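Local coordinates for protein DNA polymerase III, beta subunit (PDB 3T0P) that probably tethers DNA polymerases and other proteins to DNA and makes them processive, as a ring-shaped head-to-tail homodimer around the duplex, at residues Lys136-Gln141 against Arg180-Lys185; Gly197-Glu202 against Ile224-Glu229; Asp266-Ala271 against Met292-Asn297. One frame throughout, in Å; residues are numbered along the deposited sequence.

Followed from its N terminus, the chain first closes a loop at contact 1, where helix 132-140 meets strand 176-184 and encloses a strand hairpin. Contact 2 then brings helix 197-206 against strand 223-228, with strand 214-220 in the loop between. Contact 3 repeats the helix-on-sheet theme in the C-terminal domain, with strand 283-288 inside its loop. The three loops follow in series, neither nesting nor crossing. Contacts 1 and 2 tie the two helices of the central domain to different sheets, and they touch where I139 CD1 packs on L200 O at 3.7 Å. Contact 3 stands apart, its centre about 30 Å from that of contact 1.

Contact 1: residues Lys136-Gln141 against Arg180-Lys185; sequences KEVIRQ and RYIEMK. With EDO (1,2-ethanediol), chain C.
Q141 lays its side-chain amide flat over one face of the R180 guanidinium, the two planes only 6° apart and Q141 CD 3.3 Å above the centre of the R180 group. The side chains cross at about a right angle, and the R180 chain reaches this position by bending at chi2 (-76°), which turns its end back over Q141. Q141 OE1 comes within 3.3 Å of R180 NE, but from over the face, at an angle too poor for a bond; that nitrogen instead donates to Y359. A second flat group, R140, is held by its edge. It grips E137 side-on in a salt bridge: R140 NH2 lies 3.0 Å from E137 OE1, met on the syn side, and R140 NE lies 2.9 Å from E137 OE2, approached from above the carboxylate plane. R140 NH1 binds O2 of an ethanediol, probably from the crystallisation liquor. Beside the stack the contact turns apolar: V138 CG2 touches R180 CB at 3.6 Å and I182 CD1 at 3.7 Å. Exchanging R180 for an alanine would probably uncover the Q141 amide, setting it free to turn, and deprive the Y359 hydroxyl of a donor. V138 and I182 both reach strand 166-172 as well, while I139 packs against I203 and S204 of helix 197-206. Strand 176-184 also pairs with strand 357-361, so helix 132-140 sits on a sheet shared by the central and C-terminal domains.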
loop_
_atom_site.group_PDB
_atom_site.type_symbol
_atom_site.label_atom_id
_atom_site.label_comp_id
_atom_site.label_asym_id
_atom_site.label_seq_id
_atom_site.Cartn_x
_atom_site.Cartn_y
_atom_site.Cartn_z
ATOM N N LYS B 136 -5.954 -19.273 11.398
ATOM C CA LYS B 136 -5.875 -17.982 10.726
ATOM C C LYS B 136 -7.277 -17.494 10.400
ATOM O O LYS B 136 -7.584 -16.330 10.658
ATOM C CB LYS B 136 -5.001 -18.062 9.469
ATOM C CG LYS B 136 -4.631 -16.702 8.891
ATOM C CD LYS B 136 -3.554 -16.822 7.797
ATOM C CE LYS B 136 -3.131 -15.471 7.263
ATOM N NZ LYS B 136 -1.830 -15.549 6.537
ATOM N N GLU B 137 -8.136 -18.387 9.929
ATOM C CA GLU B 137 -9.512 -18.033 9.569
ATOM C C GLU B 137 -10.354 -17.663 10.769
ATOM O O GLU B 137 -11.121 -16.715 10.669
ATOM C CB GLU B 137 -10.201 -19.164 8.799
ATOM C CG GLU B 137 -9.879 -19.166 7.311
ATOM C CD GLU B 137 -10.554 -18.081 6.485
ATOM O OE1 GLU B 137 -11.760 -18.232 6.170
ATOM O OE2 GLU B 137 -9.869 -17.090 6.135
ATOM N N VAL B 138 -10.245 -18.387 11.891
ATOM C CA VAL B 138 -11.058 -18.064 13.055
ATOM C C VAL B 138 -10.639 -16.693 13.639
ATOM O O VAL B 138 -11.506 -15.979 14.134
ATOM C CB VAL B 138 -11.128 -19.193 14.121
ATOM C CG1 VAL B 138 -9.886 -19.261 15.014
ATOM C CG2 VAL B 138 -12.374 -19.046 14.960
ATOM N N ILE B 139 -9.356 -16.300 13.529
ATOM C CA ILE B 139 -8.909 -14.990 14.011
ATOM C C ILE B 139 -9.496 -13.922 13.058
ATOM O O ILE B 139 -10.026 -12.909 13.515
ATOM C CB ILE B 139 -7.349 -14.900 14.094
ATOM C CG1 ILE B 139 -6.763 -15.844 15.172
ATOM C CG2 ILE B 139 -6.875 -13.452 14.301
ATOM C CD1 ILE B 139 -5.153 -16.091 15.006
ATOM N N ARG B 140 -9.407 -14.153 11.742
ATOM C CA ARG B 140 -9.922 -13.184 10.765
ATOM C C ARG B 140 -11.438 -12.941 11.000
ATOM O O ARG B 140 -11.894 -11.804 10.959
ATOM C CB ARG B 140 -9.670 -13.670 9.334
ATOM C CG ARG B 140 -9.973 -12.632 8.249
ATOM C CD ARG B 140 -9.712 -13.175 6.846
ATOM N NE ARG B 140 -10.560 -14.322 6.522
ATOM C CZ ARG B 140 -11.778 -14.231 5.988
ATOM N NH1 ARG B 140 -12.297 -13.040 5.690
ATOM N NH2 ARG B 140 -12.476 -15.327 5.726
ATOM N N GLN B 141 -12.156 -14.002 11.332
ATOM C CA GLN B 141 -13.599 -14.040 11.546
ATOM C C GLN B 141 -14.059 -13.433 12.867
ATOM O O GLN B 141 -15.279 -13.296 13.056
ATOM C CB GLN B 141 -14.087 -15.487 11.471
ATOM C CG GLN B 141 -14.085 -16.035 10.051
ATOM C CD GLN B 141 -14.213 -17.532 10.016
ATOM O OE1 GLN B 141 -14.072 -18.241 11.027
ATOM N NE2 GLN B 141 -14.484 -18.054 8.842
ATOM N N ARG B 180 -17.431 -17.673 16.935
ATOM C CA ARG B 180 -17.183 -18.743 15.988
ATOM C C ARG B 180 -17.099 -20.070 16.716
ATOM O O ARG B 180 -16.574 -20.143 17.818
ATOM C CB ARG B 180 -15.923 -18.476 15.186
ATOM C CG ARG B 180 -16.130 -17.484 14.022
ATOM C CD ARG B 180 -16.834 -18.171 12.873
ATOM N NE ARG B 180 -17.141 -17.238 11.794
ATOM C CZ ARG B 180 -17.499 -17.605 10.569
ATOM N NH1 ARG B 180 -17.587 -18.897 10.253
ATOM N NH2 ARG B 180 -17.730 -16.688 9.636
ATOM N N TYR B 181 -17.685 -21.104 16.122
ATOM C CA TYR B 181 -17.677 -22.469 16.634
ATOM C C TYR B 181 -16.919 -23.359 15.692
ATOM O O TYR B 181 -17.032 -23.218 14.465
ATOM C CB TYR B 181 -19.091 -23.005 16.817
ATOM C CG TYR B 181 -19.906 -22.257 17.842
ATOM C CD1 TYR B 181 -20.785 -21.250 17.461
ATOM C CD2 TYR B 181 -19.874 -22.620 19.184
ATOM C CE1 TYR B 181 -21.577 -20.583 18.401
ATOM C CE2 TYR B 181 -20.668 -21.972 20.131
ATOM C CZ TYR B 181 -21.500 -20.935 19.740
ATOM O OH TYR B 181 -22.263 -20.276 20.675
ATOM N N ILE B 182 -16.095 -24.253 16.265
ATOM C CA ILE B 182 -15.281 -25.204 15.510
ATOM C C ILE B 182 -15.480 -26.569 16.142
ATOM O O ILE B 182 -15.377 -26.701 17.356
ATOM C CB ILE B 182 -13.781 -24.768 15.475
ATOM C CG1 ILE B 182 -13.592 -23.406 14.773
ATOM C CG2 ILE B 182 -12.874 -25.834 14.832
ATOM C CD1 ILE B 182 -12.230 -22.721 15.103
ATOM N N GLU B 183 -15.833 -27.566 15.329
ATOM C CA GLU B 183 -15.942 -28.961 15.764
ATOM C C GLU B 183 -14.594 -29.625 15.467
ATOM O O GLU B 183 -14.110 -29.573 14.330
ATOM C CB GLU B 183 -17.094 -29.691 15.064
ATOM C CG GLU B 183 -17.592 -30.898 15.839
ATOM C CD GLU B 183 -18.934 -31.438 15.378
ATOM O OE1 GLU B 183 -19.942 -30.696 15.462
ATOM O OE2 GLU B 183 -18.985 -32.619 14.963
HETATM N N MSE B 184 -13.967 -30.195 16.485
HETATM C CA MSE B 184 -12.662 -30.834 16.309
HETATM C C MSE B 184 -12.817 -32.347 16.332
HETATM O O MSE B 184 -13.867 -32.845 16.744
HETATM C CB MSE B 184 -11.677 -30.331 17.365
HETATM C CG MSE B 184 -11.406 -28.834 17.207
HETATM SE SE MSE B 184 -10.443 -28.058 18.683
HETATM C CE MSE B 184 -11.714 -28.485 20.195
ATOM N N LYS B 185 -11.814 -33.066 15.821
ATOM C CA LYS B 185 -11.852 -34.535 15.736
ATOM C C LYS B 185 -11.281 -35.187 17.011
ATOM O O LYS B 185 -11.312 -36.407 17.133
ATOM C CB LYS B 185 -11.098 -35.029 14.490
ATOM C CG LYS B 185 -11.599 -34.446 13.152
ATOM C CD LYS B 185 -12.778 -35.237 12.559
ATOM C CE LYS B 185 -13.044 -34.901 11.103
ATOM N NZ LYS B 185 -11.988 -35.418 10.179
HETATM C C1 EDO C . -11.094 -7.675 5.982
HETATM O O1 EDO C . -11.373 -7.582 4.578
HETATM C C2 EDO C . -11.744 -8.920 6.588
HETATM O O2 EDO C . -11.342 -10.104 5.880
#

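Contact 2: residues Gly197-Glu202 against Ile224-Glu229; sequences GKTLQE and IVFEFE. With ACT (acetate ion), chain T.
Helix-on-sheet packing in the central domain brings T199 and L200, on adjoining positions of helix 197-206, against the F226 ring of strand 223-228. The touch is light and wholly apolar. T199 CG2 lies 4.2 Å from F226 CE1, and L200 CD2 lies 4.4 Å from F226 CZ, so two methyl groups meet neighbouring carbons at the outer end of the ring, both from an oblique direction. T199 makes two uses of its branches: with chi1 at -68°, CG2 stands opposite the backbone N and turns to the aromatic ring, while OG1 pairs with the S235 hydroxyl on strand 231-236. A polar atom at the buried helix-sheet boundary is thereby given a partner. L200 sets off alongside the strand rather than at it, and only the far end of its side chain approaches F226. In this family each domain presents its helices to the central channel and keeps its sheets outside them, and F226 reaches from the sheet layer to the helix layer, with I217 of strand 214-220 also against it. The sheet continues through strand 231-236 into strand 52-58 of the N-terminal domain, and L52 on that strand touches T199 too. On another side of the helix, K198 bends at chi3 and chi4, so that NZ hydrogen-bonds to acetate OXT at 2.7 Å. The anion, probably from the crystallisation liquor, also lies 3.6 Å from E202 CG through the same OXT, while K198 forms a salt bridge with D49.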
loop_
_atom_site.group_PDB
_atom_site.type_symbol
_atom_site.label_atom_id
_atom_site.label_comp_id
_atom_site.label_asym_id
_atom_site.label_seq_id
_atom_site.Cartn_x
_atom_site.Cartn_y
_atom_site.Cartn_z
ATOM N N GLY B 197 -5.407 -9.506 22.113
ATOM C CA GLY B 197 -5.701 -9.201 20.719
ATOM C C GLY B 197 -4.452 -9.075 19.886
ATOM O O GLY B 197 -4.376 -9.651 18.795
ATOM N N LYS B 198 -3.434 -8.369 20.428
ATOM C CA LYS B 198 -2.147 -8.192 19.751
ATOM C C LYS B 198 -1.484 -9.554 19.413
ATOM O O LYS B 198 -0.895 -9.677 18.358
ATOM C CB LYS B 198 -1.206 -7.337 20.598
ATOM C CG LYS B 198 0.054 -6.878 19.844
ATOM C CD LYS B 198 0.941 -5.931 20.695
ATOM C CE LYS B 198 1.561 -6.552 21.950
ATOM N NZ LYS B 198 2.480 -7.690 21.651
ATOM N N THR B 199 -1.593 -10.564 20.295
ATOM C CA THR B 199 -1.011 -11.893 20.056
ATOM C C THR B 199 -1.597 -12.530 18.807
ATOM O O THR B 199 -0.860 -13.038 17.977
ATOM C CB THR B 199 -1.240 -12.782 21.265
ATOM O OG1 THR B 199 -0.445 -12.262 22.325
ATOM C CG2 THR B 199 -0.911 -14.254 20.983
ATOM N N LEU B 200 -2.917 -12.496 18.700
ATOM C CA LEU B 200 -3.688 -13.024 17.583
ATOM C C LEU B 200 -3.440 -12.237 16.322
ATOM O O LEU B 200 -3.286 -12.860 15.277
ATOM C CB LEU B 200 -5.177 -13.072 17.931
ATOM C CG LEU B 200 -5.487 -13.948 19.158
ATOM C CD1 LEU B 200 -6.935 -13.865 19.498
ATOM C CD2 LEU B 200 -5.065 -15.406 18.944
ATOM N N GLN B 201 -3.316 -10.902 16.409
ATOM C CA GLN B 201 -3.009 -10.076 15.229
ATOM C C GLN B 201 -1.606 -10.386 14.696
ATOM O O GLN B 201 -1.443 -10.569 13.493
ATOM C CB GLN B 201 -3.104 -8.583 15.558
ATOM C CG GLN B 201 -4.516 -8.056 15.672
ATOM C CD GLN B 201 -4.577 -6.690 16.330
ATOM O OE1 GLN B 201 -3.672 -6.264 17.071
ATOM N NE2 GLN B 201 -5.685 -5.987 16.122
ATOM N N GLU B 202 -0.610 -10.503 15.591
ATOM C CA GLU B 202 0.775 -10.784 15.182
ATOM C C GLU B 202 0.935 -12.209 14.645
ATOM O O GLU B 202 1.680 -12.420 13.686
ATOM C CB GLU B 202 1.751 -10.531 16.344
ATOM C CG GLU B 202 1.800 -9.072 16.797
ATOM C CD GLU B 202 1.926 -8.030 15.695
ATOM O OE1 GLU B 202 2.790 -8.205 14.807
ATOM O OE2 GLU B 202 1.138 -7.057 15.701
ATOM N N ILE B 224 -0.214 -19.166 26.820
ATOM C CA ILE B 224 -0.647 -19.892 25.637
ATOM C C ILE B 224 0.596 -20.005 24.749
ATOM O O ILE B 224 1.346 -19.040 24.628
ATOM C CB ILE B 224 -1.876 -19.302 24.916
ATOM C CG1 ILE B 224 -2.343 -20.244 23.769
ATOM C CG2 ILE B 224 -1.641 -17.845 24.435
ATOM C CD1 ILE B 224 -3.839 -20.016 23.308
ATOM N N VAL B 225 0.834 -21.192 24.190
ATOM C CA VAL B 225 1.965 -21.501 23.311
ATOM C C VAL B 225 1.413 -22.039 21.987
ATOM O O VAL B 225 0.536 -22.896 21.983
ATOM C CB VAL B 225 2.955 -22.501 23.987
ATOM C CG1 VAL B 225 4.118 -22.868 23.059
ATOM C CG2 VAL B 225 3.465 -21.965 25.330
ATOM N N PHE B 226 1.902 -21.492 20.876
ATOM C CA PHE B 226 1.596 -21.904 19.514
ATOM C C PHE B 226 2.867 -22.409 18.881
ATOM O O PHE B 226 3.853 -21.685 18.887
ATOM C CB PHE B 226 1.057 -20.725 18.675
ATOM C CG PHE B 226 -0.181 -20.058 19.197
ATOM C CD1 PHE B 226 -0.095 -19.025 20.127
ATOM C CD2 PHE B 226 -1.434 -20.412 18.713
ATOM C CE1 PHE B 226 -1.247 -18.397 20.598
ATOM C CE2 PHE B 226 -2.576 -19.777 19.179
ATOM C CZ PHE B 226 -2.474 -18.783 20.126
ATOM N N GLU B 227 2.867 -23.638 18.352
ATOM C CA GLU B 227 4.021 -24.178 17.625
ATOM C C GLU B 227 3.620 -24.504 16.208
ATOM O O GLU B 227 2.593 -25.122 15.994
ATOM C CB GLU B 227 4.614 -25.433 18.260
ATOM C CG GLU B 227 4.756 -25.432 19.760
ATOM C CD GLU B 227 5.543 -26.658 20.168
ATOM O OE1 GLU B 227 5.145 -27.775 19.767
ATOM O OE2 GLU B 227 6.635 -26.487 20.751
ATOM N N PHE B 228 4.427 -24.100 15.259
ATOM C CA PHE B 228 4.216 -24.341 13.843
ATOM C C PHE B 228 5.550 -24.180 13.153
ATOM O O PHE B 228 6.291 -23.251 13.475
ATOM C CB PHE B 228 3.128 -23.402 13.252
ATOM C CG PHE B 228 3.431 -21.931 13.350
ATOM C CD1 PHE B 228 3.271 -21.246 14.554
ATOM C CD2 PHE B 228 3.915 -21.228 12.246
ATOM C CE1 PHE B 228 3.581 -19.884 14.651
ATOM C CE2 PHE B 228 4.209 -19.858 12.341
ATOM C CZ PHE B 228 4.030 -19.192 13.540
ATOM N N GLU B 229 5.867 -25.119 12.241
ATOM C CA GLU B 229 7.103 -25.188 11.449
ATOM C C GLU B 229 8.301 -25.130 12.413
ATOM O O GLU B 229 8.387 -26.014 13.257
ATOM C CB GLU B 229 7.125 -24.103 10.348
ATOM C CG GLU B 229 5.856 -24.105 9.509
ATOM C CD GLU B 229 5.661 -22.974 8.510
ATOM O OE1 GLU B 229 6.256 -21.881 8.683
ATOM O OE2 GLU B 229 4.848 -23.171 7.575
HETATM C C ACT T . 4.292 -6.249 19.153
HETATM O O ACT T . 4.555 -5.855 18.028
HETATM O OXT ACT T . 3.709 -7.319 19.288
HETATM C CH3 ACT T . 4.654 -5.365 20.328
#

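Contact 3: residues Asp266-Ala271 against Met292-Asn297; sequences DCIDRA and MELRIN
C267 and L294 centre a small apolar seam in the C-terminal domain, where helix 261-272 packs on strand 291-297 of an antiparallel sheet, the helix-on-sheet unit that recurs in each domain of these DNA-encircling rings. The axes of the two short segments run nearly alike in direction, 14° apart, with a closest approach of 9.2 Å. Most of the contact is apolar. C267 SG meets both methyls of L294, lying 3.7 Å from CD1 and equally far from CD2; the leucine's chi2 of 96° departs from the usual staggered values and turns its fork broadside to the sulfur. I268 crosses L294 at about a right angle, its CG1 4.0 Å from L294 CD2, and also packs against F325 and I326 of helix 322-329. Farther along, the backbones draw closer, and the small A271 meets I296 there, with A271 CB 3.7 Å from I296 CG2. Polar interactions lie beside this seam: R270 pairs with E305 on neighbouring strand 302-308 and donates to the K81 carbonyl of the second subunit, which puts this helix at the dimer interface. A backbone carbonyl takes part as well, for A271 O rests 3.6 Å from the methyl carbon I296 CG2.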
loop_
_atom_site.group_PDB
_atom_site.type_symbol
_atom_site.label_atom_id
_atom_site.label_comp_id
_atom_site.label_asym_id
_atom_site.label_seq_id
_atom_site.Cartn_x
_atom_site.Cartn_y
_atom_site.Cartn_z
ATOM N N ASP B 266 -22.691 -5.138 -0.173
ATOM C CA ASP B 266 -22.462 -4.060 -1.181
ATOM C C ASP B 266 -23.299 -2.803 -0.915
ATOM O O ASP B 266 -22.816 -1.688 -1.107
ATOM C CB ASP B 266 -22.726 -4.562 -2.596
ATOM C CG ASP B 266 -21.646 -5.512 -3.100
ATOM O OD1 ASP B 266 -20.611 -5.692 -2.380
ATOM O OD2 ASP B 266 -21.843 -6.112 -4.191
ATOM N N CYS B 267 -24.529 -2.981 -0.430
ATOM C CA CYS B 267 -25.388 -1.860 -0.163
ATOM C C CYS B 267 -24.910 -1.037 1.043
ATOM O O CYS B 267 -24.926 0.184 0.985
ATOM C CB CYS B 267 -26.819 -2.331 0.046
ATOM S SG CYS B 267 -27.871 -1.059 0.771
ATOM N N ILE B 268 -24.546 -1.705 2.155
ATOM C CA ILE B 268 -24.084 -1.032 3.365
ATOM C C ILE B 268 -22.749 -0.328 3.067
ATOM O O ILE B 268 -22.523 0.803 3.514
ATOM C CB ILE B 268 -24.002 -2.000 4.568
ATOM C CG1 ILE B 268 -25.390 -2.645 4.809
ATOM C CG2 ILE B 268 -23.533 -1.237 5.809
ATOM C CD1 ILE B 268 -25.532 -3.597 6.025
ATOM N N ASP B 269 -21.909 -0.959 2.254
ATOM C CA ASP B 269 -20.639 -0.369 1.857
ATOM C C ASP B 269 -20.896 0.915 1.017
ATOM O O ASP B 269 -20.254 1.931 1.272
ATOM C CB ASP B 269 -19.812 -1.412 1.105
ATOM C CG ASP B 269 -18.441 -0.956 0.650
ATOM O OD1 ASP B 269 -17.663 -0.459 1.508
ATOM O OD2 ASP B 269 -18.120 -1.157 -0.546
ATOM N N ARG B 270 -21.871 0.894 0.093
ATOM C CA ARG B 270 -22.261 2.071 -0.721
ATOM C C ARG B 270 -22.676 3.233 0.179
ATOM O O ARG B 270 -22.251 4.347 -0.028
ATOM C CB ARG B 270 -23.461 1.748 -1.636
ATOM C CG ARG B 270 -23.071 1.181 -2.953
ATOM C CD ARG B 270 -24.249 1.118 -3.917
ATOM N NE ARG B 270 -25.081 -0.062 -3.697
ATOM C CZ ARG B 270 -24.789 -1.291 -4.118
ATOM N NH1 ARG B 270 -23.655 -1.530 -4.760
ATOM N NH2 ARG B 270 -25.622 -2.294 -3.877
ATOM N N ALA B 271 -23.515 2.960 1.169
ATOM C CA ALA B 271 -23.998 3.934 2.127
ATOM C C ALA B 271 -22.851 4.638 2.882
ATOM O O ALA B 271 -22.967 5.830 3.152
ATOM C CB ALA B 271 -24.925 3.238 3.122
HETATM N N MSE B 292 -36.346 -5.189 1.934
HETATM C CA MSE B 292 -35.568 -4.420 2.880
HETATM C C MSE B 292 -35.182 -3.114 2.195
HETATM O O MSE B 292 -34.537 -3.124 1.138
HETATM C CB MSE B 292 -34.324 -5.156 3.389
HETATM C CG MSE B 292 -33.536 -4.291 4.341
HETATM SE SE MSE B 292 -31.785 -4.988 4.851
HETATM C CE MSE B 292 -32.361 -6.511 6.003
ATOM N N GLU B 293 -35.581 -2.002 2.800
ATOM C CA GLU B 293 -35.201 -0.676 2.352
ATOM C C GLU B 293 -34.139 -0.119 3.300
ATOM O O GLU B 293 -34.359 -0.080 4.517
ATOM C CB GLU B 293 -36.417 0.248 2.298
ATOM C CG GLU B 293 -36.023 1.618 1.777
ATOM C CD GLU B 293 -37.133 2.644 1.785
ATOM O OE1 GLU B 293 -37.656 2.960 2.878
ATOM O OE2 GLU B 293 -37.482 3.130 0.686
ATOM N N LEU B 294 -33.008 0.319 2.740
ATOM C CA LEU B 294 -31.885 0.908 3.458
ATOM C C LEU B 294 -31.720 2.358 3.077
ATOM O O LEU B 294 -31.738 2.696 1.897
ATOM C CB LEU B 294 -30.580 0.140 3.187
ATOM C CG LEU B 294 -30.593 -1.314 3.613
ATOM C CD1 LEU B 294 -30.935 -2.203 2.423
ATOM C CD2 LEU B 294 -29.266 -1.717 4.178
ATOM N N ARG B 295 -31.578 3.214 4.084
ATOM C CA ARG B 295 -31.378 4.654 3.890
ATOM C C ARG B 295 -30.271 5.195 4.763
ATOM O O ARG B 295 -30.061 4.729 5.904
ATOM C CB ARG B 295 -32.645 5.463 4.210
ATOM C CG ARG B 295 -33.851 5.138 3.365
ATOM C CD ARG B 295 -35.098 5.875 3.822
ATOM N NE ARG B 295 -35.456 5.555 5.206
ATOM C CZ ARG B 295 -36.593 5.918 5.789
ATOM N NH1 ARG B 295 -37.511 6.592 5.106
ATOM N NH2 ARG B 295 -36.830 5.594 7.055
ATOM N N ILE B 296 -29.631 6.242 4.242
ATOM C CA ILE B 296 -28.665 7.021 4.953
ATOM C C ILE B 296 -28.761 8.405 4.372
ATOM O O ILE B 296 -29.083 8.558 3.192
ATOM C CB ILE B 296 -27.232 6.397 4.927
ATOM C CG1 ILE B 296 -26.392 6.881 6.121
ATOM C CG2 ILE B 296 -26.505 6.585 3.565
ATOM C CD1 ILE B 296 -25.196 5.920 6.467
ATOM N N ASN B 297 -28.523 9.414 5.196
ATOM C CA ASN B 297 -28.478 10.810 4.726
ATOM C C ASN B 297 -27.410 11.540 5.531
ATOM O O ASN B 297 -27.172 11.199 6.690
ATOM C CB ASN B 297 -29.839 11.510 4.809
ATOM C CG ASN B 297 -30.351 11.555 6.193
ATOM O OD1 ASN B 297 -30.024 12.467 6.961
ATOM N ND2 ASN B 297 -31.066 10.502 6.567
#